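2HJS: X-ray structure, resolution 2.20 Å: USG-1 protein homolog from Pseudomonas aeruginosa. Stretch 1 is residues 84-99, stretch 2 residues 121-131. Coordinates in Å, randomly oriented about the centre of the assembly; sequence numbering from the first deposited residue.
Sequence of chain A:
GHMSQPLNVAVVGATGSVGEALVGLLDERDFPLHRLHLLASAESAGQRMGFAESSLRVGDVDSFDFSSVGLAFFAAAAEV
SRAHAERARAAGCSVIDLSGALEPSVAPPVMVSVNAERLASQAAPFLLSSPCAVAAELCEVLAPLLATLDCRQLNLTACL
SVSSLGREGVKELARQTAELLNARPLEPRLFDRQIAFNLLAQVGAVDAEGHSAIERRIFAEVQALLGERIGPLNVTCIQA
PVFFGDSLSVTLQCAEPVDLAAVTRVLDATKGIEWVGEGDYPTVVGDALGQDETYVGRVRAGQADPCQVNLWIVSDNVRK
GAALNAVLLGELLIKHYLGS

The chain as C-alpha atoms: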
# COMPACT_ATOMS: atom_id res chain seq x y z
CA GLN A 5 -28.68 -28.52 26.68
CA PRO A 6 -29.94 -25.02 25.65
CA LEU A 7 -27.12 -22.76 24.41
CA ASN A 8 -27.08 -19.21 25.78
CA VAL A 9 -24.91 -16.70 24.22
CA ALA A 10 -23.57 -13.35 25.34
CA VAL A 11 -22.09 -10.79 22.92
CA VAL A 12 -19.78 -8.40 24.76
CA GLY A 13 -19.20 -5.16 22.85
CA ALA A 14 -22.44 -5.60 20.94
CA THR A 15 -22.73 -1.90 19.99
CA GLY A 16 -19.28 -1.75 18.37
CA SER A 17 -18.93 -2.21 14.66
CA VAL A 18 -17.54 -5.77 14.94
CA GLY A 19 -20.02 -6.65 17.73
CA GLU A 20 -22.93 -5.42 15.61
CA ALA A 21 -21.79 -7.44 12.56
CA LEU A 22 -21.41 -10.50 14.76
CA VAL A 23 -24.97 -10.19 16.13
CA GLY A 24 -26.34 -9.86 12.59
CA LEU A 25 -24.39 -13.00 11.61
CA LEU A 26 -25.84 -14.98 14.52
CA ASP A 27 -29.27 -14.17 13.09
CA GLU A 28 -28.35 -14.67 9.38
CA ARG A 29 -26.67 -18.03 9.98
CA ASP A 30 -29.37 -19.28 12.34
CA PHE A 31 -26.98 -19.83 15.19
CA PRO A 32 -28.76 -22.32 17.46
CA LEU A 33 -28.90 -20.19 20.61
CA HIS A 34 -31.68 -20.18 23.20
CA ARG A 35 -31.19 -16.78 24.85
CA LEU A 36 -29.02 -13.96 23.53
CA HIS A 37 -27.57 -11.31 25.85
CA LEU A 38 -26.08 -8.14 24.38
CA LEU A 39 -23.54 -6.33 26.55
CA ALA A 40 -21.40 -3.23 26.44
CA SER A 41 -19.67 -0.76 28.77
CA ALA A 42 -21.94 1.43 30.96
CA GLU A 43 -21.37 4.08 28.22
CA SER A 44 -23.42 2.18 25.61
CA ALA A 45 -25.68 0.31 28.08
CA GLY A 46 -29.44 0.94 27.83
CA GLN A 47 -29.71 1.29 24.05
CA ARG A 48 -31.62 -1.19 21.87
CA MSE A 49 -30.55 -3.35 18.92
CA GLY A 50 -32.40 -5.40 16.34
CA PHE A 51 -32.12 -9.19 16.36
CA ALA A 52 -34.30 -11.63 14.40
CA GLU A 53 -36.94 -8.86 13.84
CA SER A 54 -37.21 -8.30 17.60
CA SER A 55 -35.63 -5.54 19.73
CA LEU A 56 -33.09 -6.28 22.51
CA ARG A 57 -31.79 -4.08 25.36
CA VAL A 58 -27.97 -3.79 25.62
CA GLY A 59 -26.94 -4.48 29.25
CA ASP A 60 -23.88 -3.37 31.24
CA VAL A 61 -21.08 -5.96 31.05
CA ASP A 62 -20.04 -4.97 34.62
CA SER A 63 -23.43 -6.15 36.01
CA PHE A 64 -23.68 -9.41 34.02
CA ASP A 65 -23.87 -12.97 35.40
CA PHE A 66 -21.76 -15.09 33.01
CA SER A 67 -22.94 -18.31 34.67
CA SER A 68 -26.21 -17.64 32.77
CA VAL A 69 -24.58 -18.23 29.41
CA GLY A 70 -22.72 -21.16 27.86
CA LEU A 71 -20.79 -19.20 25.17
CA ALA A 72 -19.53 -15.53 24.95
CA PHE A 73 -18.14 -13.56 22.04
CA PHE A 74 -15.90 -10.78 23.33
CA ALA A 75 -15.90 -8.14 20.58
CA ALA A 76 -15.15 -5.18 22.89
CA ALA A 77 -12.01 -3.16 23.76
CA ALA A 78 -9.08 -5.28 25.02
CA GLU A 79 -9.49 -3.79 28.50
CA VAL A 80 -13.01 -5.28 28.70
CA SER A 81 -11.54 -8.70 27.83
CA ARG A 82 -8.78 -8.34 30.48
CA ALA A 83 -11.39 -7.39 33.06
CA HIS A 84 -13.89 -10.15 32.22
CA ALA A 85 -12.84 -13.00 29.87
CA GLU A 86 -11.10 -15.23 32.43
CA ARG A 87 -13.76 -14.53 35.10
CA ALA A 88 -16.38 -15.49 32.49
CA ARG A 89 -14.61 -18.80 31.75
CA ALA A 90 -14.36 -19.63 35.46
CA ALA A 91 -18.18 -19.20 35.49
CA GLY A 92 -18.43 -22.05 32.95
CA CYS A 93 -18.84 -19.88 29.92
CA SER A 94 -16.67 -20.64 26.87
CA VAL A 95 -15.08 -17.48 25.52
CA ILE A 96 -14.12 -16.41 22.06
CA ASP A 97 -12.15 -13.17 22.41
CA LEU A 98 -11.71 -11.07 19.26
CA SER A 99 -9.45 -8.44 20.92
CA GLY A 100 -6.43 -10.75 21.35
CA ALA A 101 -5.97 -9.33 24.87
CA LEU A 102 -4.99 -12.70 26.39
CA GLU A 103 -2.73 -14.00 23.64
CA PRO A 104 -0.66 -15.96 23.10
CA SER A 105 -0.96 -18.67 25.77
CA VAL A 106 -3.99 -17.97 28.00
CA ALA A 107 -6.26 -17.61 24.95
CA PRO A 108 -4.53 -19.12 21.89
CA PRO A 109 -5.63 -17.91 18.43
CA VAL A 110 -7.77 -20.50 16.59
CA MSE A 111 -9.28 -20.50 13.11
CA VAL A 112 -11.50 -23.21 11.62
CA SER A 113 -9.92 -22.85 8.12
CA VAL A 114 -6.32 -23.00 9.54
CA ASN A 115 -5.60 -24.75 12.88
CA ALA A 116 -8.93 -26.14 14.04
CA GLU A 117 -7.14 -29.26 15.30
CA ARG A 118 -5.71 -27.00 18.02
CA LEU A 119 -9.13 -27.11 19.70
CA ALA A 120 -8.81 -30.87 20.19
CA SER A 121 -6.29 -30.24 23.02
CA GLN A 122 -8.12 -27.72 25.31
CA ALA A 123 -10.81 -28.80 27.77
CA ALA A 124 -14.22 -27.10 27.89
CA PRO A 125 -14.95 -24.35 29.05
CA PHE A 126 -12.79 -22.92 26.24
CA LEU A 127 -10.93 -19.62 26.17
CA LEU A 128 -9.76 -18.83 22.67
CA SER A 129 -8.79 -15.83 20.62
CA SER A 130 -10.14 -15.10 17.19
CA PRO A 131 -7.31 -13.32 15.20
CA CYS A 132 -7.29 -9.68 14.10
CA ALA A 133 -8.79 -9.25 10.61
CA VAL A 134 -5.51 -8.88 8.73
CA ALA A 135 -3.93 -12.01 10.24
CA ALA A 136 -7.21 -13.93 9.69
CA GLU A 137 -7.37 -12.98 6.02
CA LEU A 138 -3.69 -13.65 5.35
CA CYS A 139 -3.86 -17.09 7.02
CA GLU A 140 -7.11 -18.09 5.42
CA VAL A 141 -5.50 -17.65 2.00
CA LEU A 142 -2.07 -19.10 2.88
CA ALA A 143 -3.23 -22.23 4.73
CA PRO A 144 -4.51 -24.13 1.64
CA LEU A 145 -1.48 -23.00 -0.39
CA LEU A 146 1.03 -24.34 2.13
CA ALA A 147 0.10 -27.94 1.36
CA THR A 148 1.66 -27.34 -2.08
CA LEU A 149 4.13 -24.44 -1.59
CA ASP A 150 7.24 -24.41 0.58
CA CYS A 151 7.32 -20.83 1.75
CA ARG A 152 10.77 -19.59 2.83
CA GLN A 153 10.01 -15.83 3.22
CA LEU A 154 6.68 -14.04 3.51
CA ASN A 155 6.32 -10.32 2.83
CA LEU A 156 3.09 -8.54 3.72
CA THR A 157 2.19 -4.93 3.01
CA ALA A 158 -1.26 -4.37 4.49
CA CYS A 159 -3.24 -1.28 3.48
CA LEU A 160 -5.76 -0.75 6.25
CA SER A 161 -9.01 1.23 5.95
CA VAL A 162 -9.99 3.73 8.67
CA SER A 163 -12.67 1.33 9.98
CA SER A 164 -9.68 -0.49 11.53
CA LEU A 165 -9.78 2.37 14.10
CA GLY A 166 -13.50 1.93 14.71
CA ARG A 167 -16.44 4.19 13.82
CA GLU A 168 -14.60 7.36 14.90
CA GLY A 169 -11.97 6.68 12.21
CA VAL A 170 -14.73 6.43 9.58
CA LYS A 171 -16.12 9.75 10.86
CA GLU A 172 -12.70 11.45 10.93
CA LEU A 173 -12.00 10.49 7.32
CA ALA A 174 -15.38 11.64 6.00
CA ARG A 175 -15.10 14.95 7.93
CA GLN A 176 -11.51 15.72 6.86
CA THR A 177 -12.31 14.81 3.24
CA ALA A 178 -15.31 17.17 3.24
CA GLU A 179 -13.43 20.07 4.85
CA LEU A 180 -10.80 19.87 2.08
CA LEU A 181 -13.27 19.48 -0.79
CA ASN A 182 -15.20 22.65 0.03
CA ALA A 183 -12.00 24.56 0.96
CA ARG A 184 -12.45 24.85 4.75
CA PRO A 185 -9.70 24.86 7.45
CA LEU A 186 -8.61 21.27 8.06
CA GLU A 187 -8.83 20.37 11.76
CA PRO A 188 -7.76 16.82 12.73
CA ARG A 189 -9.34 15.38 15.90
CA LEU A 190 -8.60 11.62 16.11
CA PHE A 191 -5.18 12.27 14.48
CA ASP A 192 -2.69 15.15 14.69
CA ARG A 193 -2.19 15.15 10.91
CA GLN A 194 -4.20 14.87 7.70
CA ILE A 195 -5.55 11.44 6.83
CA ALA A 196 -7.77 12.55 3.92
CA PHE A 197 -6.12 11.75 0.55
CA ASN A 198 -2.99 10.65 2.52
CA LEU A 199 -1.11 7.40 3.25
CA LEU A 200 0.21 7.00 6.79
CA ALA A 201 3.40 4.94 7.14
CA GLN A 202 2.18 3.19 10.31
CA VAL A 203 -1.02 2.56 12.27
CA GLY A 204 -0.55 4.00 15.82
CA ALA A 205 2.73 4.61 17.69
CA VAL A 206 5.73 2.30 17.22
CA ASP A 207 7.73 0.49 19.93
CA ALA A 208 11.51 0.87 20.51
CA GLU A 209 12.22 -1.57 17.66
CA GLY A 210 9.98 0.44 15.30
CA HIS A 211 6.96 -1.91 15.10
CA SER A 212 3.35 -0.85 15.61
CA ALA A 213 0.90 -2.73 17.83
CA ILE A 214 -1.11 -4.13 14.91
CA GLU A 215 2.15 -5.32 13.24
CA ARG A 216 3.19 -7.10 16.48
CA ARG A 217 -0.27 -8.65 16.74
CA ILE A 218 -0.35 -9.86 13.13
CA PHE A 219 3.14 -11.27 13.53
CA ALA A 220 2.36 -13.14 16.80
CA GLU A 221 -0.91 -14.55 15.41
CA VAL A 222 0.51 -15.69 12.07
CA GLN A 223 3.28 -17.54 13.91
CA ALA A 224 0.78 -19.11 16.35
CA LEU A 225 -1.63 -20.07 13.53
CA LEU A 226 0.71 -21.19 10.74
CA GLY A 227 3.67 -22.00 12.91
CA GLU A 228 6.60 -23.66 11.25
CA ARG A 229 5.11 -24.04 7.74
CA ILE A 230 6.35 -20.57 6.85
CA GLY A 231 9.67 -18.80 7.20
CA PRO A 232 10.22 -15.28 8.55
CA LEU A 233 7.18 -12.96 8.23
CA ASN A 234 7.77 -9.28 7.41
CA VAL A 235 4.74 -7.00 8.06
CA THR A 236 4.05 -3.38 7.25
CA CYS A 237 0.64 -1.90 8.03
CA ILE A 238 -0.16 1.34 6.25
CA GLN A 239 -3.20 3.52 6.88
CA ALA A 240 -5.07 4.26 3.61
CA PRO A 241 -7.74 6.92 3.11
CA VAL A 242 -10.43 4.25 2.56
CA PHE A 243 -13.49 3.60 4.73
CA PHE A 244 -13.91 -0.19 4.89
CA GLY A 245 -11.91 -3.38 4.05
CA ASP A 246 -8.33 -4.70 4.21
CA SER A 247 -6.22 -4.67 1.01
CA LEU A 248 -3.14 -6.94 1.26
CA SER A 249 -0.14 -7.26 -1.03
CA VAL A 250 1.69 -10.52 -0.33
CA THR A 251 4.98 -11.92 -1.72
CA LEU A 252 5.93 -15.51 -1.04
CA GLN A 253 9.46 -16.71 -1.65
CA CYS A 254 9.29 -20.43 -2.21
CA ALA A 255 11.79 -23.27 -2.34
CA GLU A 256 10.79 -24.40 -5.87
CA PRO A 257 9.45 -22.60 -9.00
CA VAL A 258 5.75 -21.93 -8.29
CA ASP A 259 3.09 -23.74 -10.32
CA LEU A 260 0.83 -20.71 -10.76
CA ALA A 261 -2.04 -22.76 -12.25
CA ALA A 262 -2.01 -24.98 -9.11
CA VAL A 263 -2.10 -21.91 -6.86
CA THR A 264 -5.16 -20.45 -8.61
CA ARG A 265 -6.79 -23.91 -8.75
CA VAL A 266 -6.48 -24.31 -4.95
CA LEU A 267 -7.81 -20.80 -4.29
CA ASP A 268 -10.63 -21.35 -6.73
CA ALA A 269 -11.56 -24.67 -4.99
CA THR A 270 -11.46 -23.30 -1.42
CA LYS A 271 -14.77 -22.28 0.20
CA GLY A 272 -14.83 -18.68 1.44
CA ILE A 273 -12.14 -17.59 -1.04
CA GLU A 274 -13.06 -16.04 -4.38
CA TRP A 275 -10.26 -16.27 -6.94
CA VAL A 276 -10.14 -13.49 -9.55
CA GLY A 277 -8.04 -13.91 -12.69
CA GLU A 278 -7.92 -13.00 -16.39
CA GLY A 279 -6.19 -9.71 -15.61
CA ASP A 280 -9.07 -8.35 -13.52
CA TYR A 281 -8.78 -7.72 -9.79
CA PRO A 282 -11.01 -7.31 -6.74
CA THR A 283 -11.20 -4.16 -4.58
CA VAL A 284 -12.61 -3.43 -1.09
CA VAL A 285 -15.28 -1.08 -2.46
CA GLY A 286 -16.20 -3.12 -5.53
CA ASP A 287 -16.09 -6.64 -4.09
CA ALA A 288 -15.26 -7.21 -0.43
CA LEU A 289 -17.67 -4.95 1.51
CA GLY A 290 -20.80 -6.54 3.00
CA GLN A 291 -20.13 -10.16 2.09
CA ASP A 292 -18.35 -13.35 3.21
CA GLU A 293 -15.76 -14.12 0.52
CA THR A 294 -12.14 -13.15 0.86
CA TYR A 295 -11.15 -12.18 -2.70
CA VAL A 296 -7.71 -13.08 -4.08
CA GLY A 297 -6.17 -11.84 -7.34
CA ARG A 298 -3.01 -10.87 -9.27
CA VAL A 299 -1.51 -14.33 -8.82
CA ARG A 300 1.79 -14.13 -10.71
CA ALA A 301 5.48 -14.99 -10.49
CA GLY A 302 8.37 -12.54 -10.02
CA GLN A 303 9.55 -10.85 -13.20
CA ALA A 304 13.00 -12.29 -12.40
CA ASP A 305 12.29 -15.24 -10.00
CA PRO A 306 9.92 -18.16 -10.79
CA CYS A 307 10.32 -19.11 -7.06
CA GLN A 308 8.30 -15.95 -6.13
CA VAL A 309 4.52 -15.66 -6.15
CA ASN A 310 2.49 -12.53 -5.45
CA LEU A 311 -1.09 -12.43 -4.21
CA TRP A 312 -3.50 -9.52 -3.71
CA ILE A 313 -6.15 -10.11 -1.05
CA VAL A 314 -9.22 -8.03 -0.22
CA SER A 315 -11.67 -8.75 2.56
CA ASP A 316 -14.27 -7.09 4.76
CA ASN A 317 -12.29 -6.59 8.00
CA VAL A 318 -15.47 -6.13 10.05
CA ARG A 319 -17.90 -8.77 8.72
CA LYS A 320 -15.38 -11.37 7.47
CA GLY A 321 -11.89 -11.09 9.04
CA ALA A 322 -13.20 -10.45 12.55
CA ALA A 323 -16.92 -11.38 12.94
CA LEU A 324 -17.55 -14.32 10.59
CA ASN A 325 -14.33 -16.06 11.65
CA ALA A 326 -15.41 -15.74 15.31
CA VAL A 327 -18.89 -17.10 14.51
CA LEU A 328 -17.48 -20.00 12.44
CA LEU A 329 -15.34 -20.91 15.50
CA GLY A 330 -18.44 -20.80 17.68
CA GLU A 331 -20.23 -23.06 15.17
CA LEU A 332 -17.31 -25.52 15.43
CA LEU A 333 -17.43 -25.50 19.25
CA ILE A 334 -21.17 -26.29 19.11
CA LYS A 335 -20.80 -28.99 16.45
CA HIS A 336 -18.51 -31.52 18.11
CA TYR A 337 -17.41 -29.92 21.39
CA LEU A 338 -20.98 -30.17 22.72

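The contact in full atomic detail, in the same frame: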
# COMPACT_ATOMS: atom_id res chain seq x y z
N HIS A 84 -12.79 -9.18 32.13
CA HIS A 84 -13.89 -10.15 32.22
C HIS A 84 -13.71 -11.54 31.60
O HIS A 84 -14.42 -12.45 32.00
CB HIS A 84 -15.20 -9.55 31.67
CG HIS A 84 -15.69 -8.35 32.42
ND1 HIS A 84 -16.35 -8.45 33.63
CD2 HIS A 84 -15.62 -7.04 32.12
CE1 HIS A 84 -16.66 -7.23 34.05
NE2 HIS A 84 -16.23 -6.36 33.15
N ALA A 85 -12.82 -11.72 30.62
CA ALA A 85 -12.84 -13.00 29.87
C ALA A 85 -12.51 -14.23 30.73
O ALA A 85 -13.20 -15.25 30.65
CB ALA A 85 -11.96 -12.94 28.62
N GLU A 86 -11.48 -14.12 31.55
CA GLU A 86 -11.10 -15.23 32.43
C GLU A 86 -12.16 -15.49 33.47
O GLU A 86 -12.58 -16.64 33.63
CB GLU A 86 -9.72 -15.00 33.07
CG GLU A 86 -8.58 -15.18 32.05
CD GLU A 86 -7.21 -14.79 32.60
OE1 GLU A 86 -6.46 -15.68 33.06
OE2 GLU A 86 -6.91 -13.57 32.60
N ARG A 87 -12.62 -14.43 34.15
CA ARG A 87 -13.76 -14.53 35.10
C ARG A 87 -14.97 -15.21 34.46
O ARG A 87 -15.57 -16.09 35.07
CB ARG A 87 -14.13 -13.16 35.66
CG ARG A 87 -13.20 -12.69 36.80
CD ARG A 87 -13.31 -11.19 37.14
NE ARG A 87 -14.68 -10.67 36.99
CZ ARG A 87 -15.64 -10.74 37.92
NH1 ARG A 87 -16.84 -10.22 37.64
NH2 ARG A 87 -15.43 -11.30 39.13
N ALA A 88 -15.29 -14.84 33.22
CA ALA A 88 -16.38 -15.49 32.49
C ALA A 88 -16.15 -16.99 32.28
O ALA A 88 -17.10 -17.78 32.38
CB ALA A 88 -16.63 -14.81 31.14
N ARG A 89 -14.90 -17.38 31.97
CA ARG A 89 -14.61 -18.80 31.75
C ARG A 89 -14.72 -19.59 33.06
O ARG A 89 -15.23 -20.73 33.06
CB ARG A 89 -13.26 -19.03 31.05
CG ARG A 89 -12.68 -20.36 31.43
CD ARG A 89 -11.91 -21.09 30.39
NE ARG A 89 -10.50 -20.92 30.61
CZ ARG A 89 -9.52 -21.65 30.06
NH1 ARG A 89 -9.78 -22.69 29.28
NH2 ARG A 89 -8.28 -21.35 30.34
N ALA A 90 -14.29 -18.98 34.16
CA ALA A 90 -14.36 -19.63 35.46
C ALA A 90 -15.83 -19.96 35.77
O ALA A 90 -16.13 -20.95 36.47
CB ALA A 90 -13.79 -18.73 36.54
N ALA A 91 -16.74 -19.12 35.22
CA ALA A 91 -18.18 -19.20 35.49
C ALA A 91 -18.84 -20.30 34.62
O ALA A 91 -20.13 -20.66 34.80
CB ALA A 91 -18.84 -17.82 35.32
N GLY A 92 -18.00 -20.82 33.70
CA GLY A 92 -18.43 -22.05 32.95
C GLY A 92 -18.69 -21.70 31.51
O GLY A 92 -18.97 -22.56 30.66
N CYS A 93 -18.52 -20.41 31.21
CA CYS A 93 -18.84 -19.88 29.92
C CYS A 93 -17.61 -19.93 29.00
O CYS A 93 -16.54 -19.43 29.34
CB CYS A 93 -19.42 -18.46 30.12
SG CYS A 93 -19.62 -17.53 28.53
N SER A 94 -17.76 -20.56 27.82
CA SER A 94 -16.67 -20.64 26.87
C SER A 94 -16.53 -19.27 26.22
O SER A 94 -17.52 -18.59 25.94
CB SER A 94 -16.96 -21.69 25.80
OG SER A 94 -16.69 -22.99 26.25
N VAL A 95 -15.30 -18.85 25.99
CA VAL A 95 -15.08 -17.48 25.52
C VAL A 95 -14.36 -17.49 24.21
O VAL A 95 -13.33 -18.16 24.06
CB VAL A 95 -14.31 -16.65 26.57
CG1 VAL A 95 -13.96 -15.26 26.03
CG2 VAL A 95 -15.12 -16.53 27.84
N ILE A 96 -14.88 -16.73 23.26
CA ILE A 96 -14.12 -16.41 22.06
C ILE A 96 -13.82 -14.90 22.08
O ILE A 96 -14.74 -14.09 21.97
CB ILE A 96 -14.86 -16.81 20.78
CG1 ILE A 96 -14.99 -18.33 20.69
CG2 ILE A 96 -14.12 -16.28 19.51
CD1 ILE A 96 -16.14 -18.73 19.82
N ASP A 97 -12.54 -14.55 22.24
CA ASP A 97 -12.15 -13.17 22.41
C ASP A 97 -11.54 -12.61 21.12
O ASP A 97 -10.51 -13.09 20.68
CB ASP A 97 -11.13 -13.06 23.55
CG ASP A 97 -10.60 -11.62 23.74
OD1 ASP A 97 -11.27 -10.65 23.31
OD2 ASP A 97 -9.50 -11.47 24.33
N LEU A 98 -12.17 -11.60 20.53
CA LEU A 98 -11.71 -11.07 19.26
C LEU A 98 -10.62 -9.99 19.43
O LEU A 98 -10.05 -9.55 18.46
CB LEU A 98 -12.88 -10.53 18.44
CG LEU A 98 -13.94 -11.54 17.89
CD1 LEU A 98 -14.93 -12.14 18.96
CD2 LEU A 98 -14.74 -10.89 16.83
N SER A 99 -10.35 -9.57 20.67
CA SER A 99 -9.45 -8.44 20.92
C SER A 99 -8.00 -8.90 21.02
O SER A 99 -7.09 -8.09 20.99
CB SER A 99 -9.85 -7.74 22.21
OG SER A 99 -9.56 -8.57 23.31
N SER A 121 -7.16 -30.13 21.86
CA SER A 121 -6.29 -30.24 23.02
C SER A 121 -6.68 -29.42 24.25
O SER A 121 -6.09 -29.63 25.29
CB SER A 121 -4.85 -29.88 22.63
OG SER A 121 -4.66 -28.48 22.50
N GLN A 122 -7.63 -28.48 24.13
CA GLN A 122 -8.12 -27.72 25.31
C GLN A 122 -9.35 -28.43 25.89
O GLN A 122 -10.08 -29.13 25.17
CB GLN A 122 -8.45 -26.24 24.95
CG GLN A 122 -7.74 -25.10 25.83
CD GLN A 122 -8.35 -23.63 25.69
OE1 GLN A 122 -9.56 -23.45 25.41
NE2 GLN A 122 -7.50 -22.61 25.95
N ALA A 123 -9.58 -28.27 27.19
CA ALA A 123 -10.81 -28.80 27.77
C ALA A 123 -11.83 -27.70 27.97
O ALA A 123 -11.49 -26.61 28.40
CB ALA A 123 -10.53 -29.54 29.08
N ALA A 124 -13.09 -28.00 27.67
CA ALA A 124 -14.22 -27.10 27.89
C ALA A 124 -14.46 -26.86 29.39
O ALA A 124 -14.39 -27.80 30.16
CB ALA A 124 -15.48 -27.71 27.28
N PRO A 125 -14.79 -25.62 29.80
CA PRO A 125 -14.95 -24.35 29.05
C PRO A 125 -13.70 -23.81 28.31
O PRO A 125 -12.60 -23.80 28.86
CB PRO A 125 -15.41 -23.35 30.11
CG PRO A 125 -15.13 -24.02 31.45
CD PRO A 125 -15.15 -25.49 31.24
N PHE A 126 -13.89 -23.39 27.06
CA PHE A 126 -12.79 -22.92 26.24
C PHE A 126 -12.51 -21.44 26.48
O PHE A 126 -13.37 -20.68 26.95
CB PHE A 126 -13.06 -23.20 24.75
CG PHE A 126 -13.29 -24.67 24.44
CD1 PHE A 126 -12.22 -25.50 24.11
CD2 PHE A 126 -14.58 -25.22 24.47
CE1 PHE A 126 -12.43 -26.84 23.81
CE2 PHE A 126 -14.80 -26.58 24.18
CZ PHE A 126 -13.72 -27.39 23.84
N LEU A 127 -11.27 -21.03 26.22
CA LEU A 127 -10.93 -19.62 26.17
C LEU A 127 -9.96 -19.41 25.02
O LEU A 127 -8.77 -19.74 25.10
CB LEU A 127 -10.38 -19.15 27.53
CG LEU A 127 -9.75 -17.75 27.58
CD1 LEU A 127 -10.71 -16.66 27.11
CD2 LEU A 127 -9.23 -17.45 28.99
N LEU A 128 -10.49 -18.88 23.92
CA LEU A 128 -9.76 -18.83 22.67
C LEU A 128 -9.79 -17.43 22.15
O LEU A 128 -10.71 -16.67 22.47
CB LEU A 128 -10.44 -19.73 21.62
CG LEU A 128 -10.75 -21.15 22.11
CD1 LEU A 128 -11.82 -21.77 21.25
CD2 LEU A 128 -9.47 -21.98 22.15
N SER A 129 -8.79 -17.10 21.33
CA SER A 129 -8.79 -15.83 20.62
C SER A 129 -9.19 -16.05 19.16
O SER A 129 -8.78 -17.02 18.52
CB SER A 129 -7.40 -15.15 20.68
OG SER A 129 -7.08 -14.78 22.01
N SER A 130 -9.97 -15.14 18.64
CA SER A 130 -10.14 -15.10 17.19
C SER A 130 -9.22 -13.97 16.68
O SER A 130 -9.30 -12.85 17.18
CB SER A 130 -11.62 -14.90 16.86
OG SER A 130 -11.89 -15.19 15.51
N PRO A 131 -8.36 -14.25 15.66
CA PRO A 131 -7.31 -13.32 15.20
C PRO A 131 -7.84 -11.96 14.73
O PRO A 131 -9.02 -11.82 14.35
CB PRO A 131 -6.65 -14.05 14.02
CG PRO A 131 -7.08 -15.47 14.14
CD PRO A 131 -8.39 -15.49 14.86
O HOH W 1 -7.44 -12.95 23.84
O HOH W 2 -10.56 -9.95 15.81

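Two parallel strands, 94-97 and 127-129, form the spine of this contact, and the helix that precedes the first strand packs its side chains over one face of the pair. The backbone ladder is regular: Val95 N donates to Phe126 O (2.8 Å), Leu128 N to Val95 O (2.9 Å), Asp97 N to Leu128 O (2.8 Å) and Ser130 N to Asp97 O (2.9 Å). Ser94 extends it with a side chain. Its m rotamer (chi1 -80°) sets OG 2.9 Å from Phe126 N, which donates to it, and the same oxygen lies at the edge of the Phe126 ring.

Val95, Leu127, Asp97 and Ser129 share one face of the sheet. Val95, beta-branched and t, suits an extended backbone and brings CB within 3.6 Å of Leu127 CD1. Leu127, in its t,p rotamer, also reaches the helix: CD1 lies 4.2 Å from Ala85 CB, where the small alanine lets helix and leucine approach closely, and CD2 lies 3.9 Å from Glu86 CG, an aliphatic part of an otherwise exposed residue.

Arg89 reaches from the helix with chi1 t and with chi2 (146°) and chi3 (100°) between wells, and in this conformation NH1 donates to Pro125 O (3.1 Å) near the guanidinium plane, while Leu127 CB covers one guanidinium face. The long side chain thus combines a polar tip with apolar packing. Gly92 is the first residue to leave helical phi/psi, in a Schellman motif; its positive phi would jam a CB against the preceding carbonyl. Its O lies 3.7 Å from Pro125 CB, in a proline that follows a cis peptide bond.

Further along, buried Asp97 is well satisfied: OD1 accepts from Ser99 N (3.0 Å) and Ser99 OG (2.7 Å), while water 1 donates to Asp97 OD2 and Ser129 OG, both at 2.6 Å. On the other face, Ile96 CG2 packs 3.9 Å from Ser130 CB.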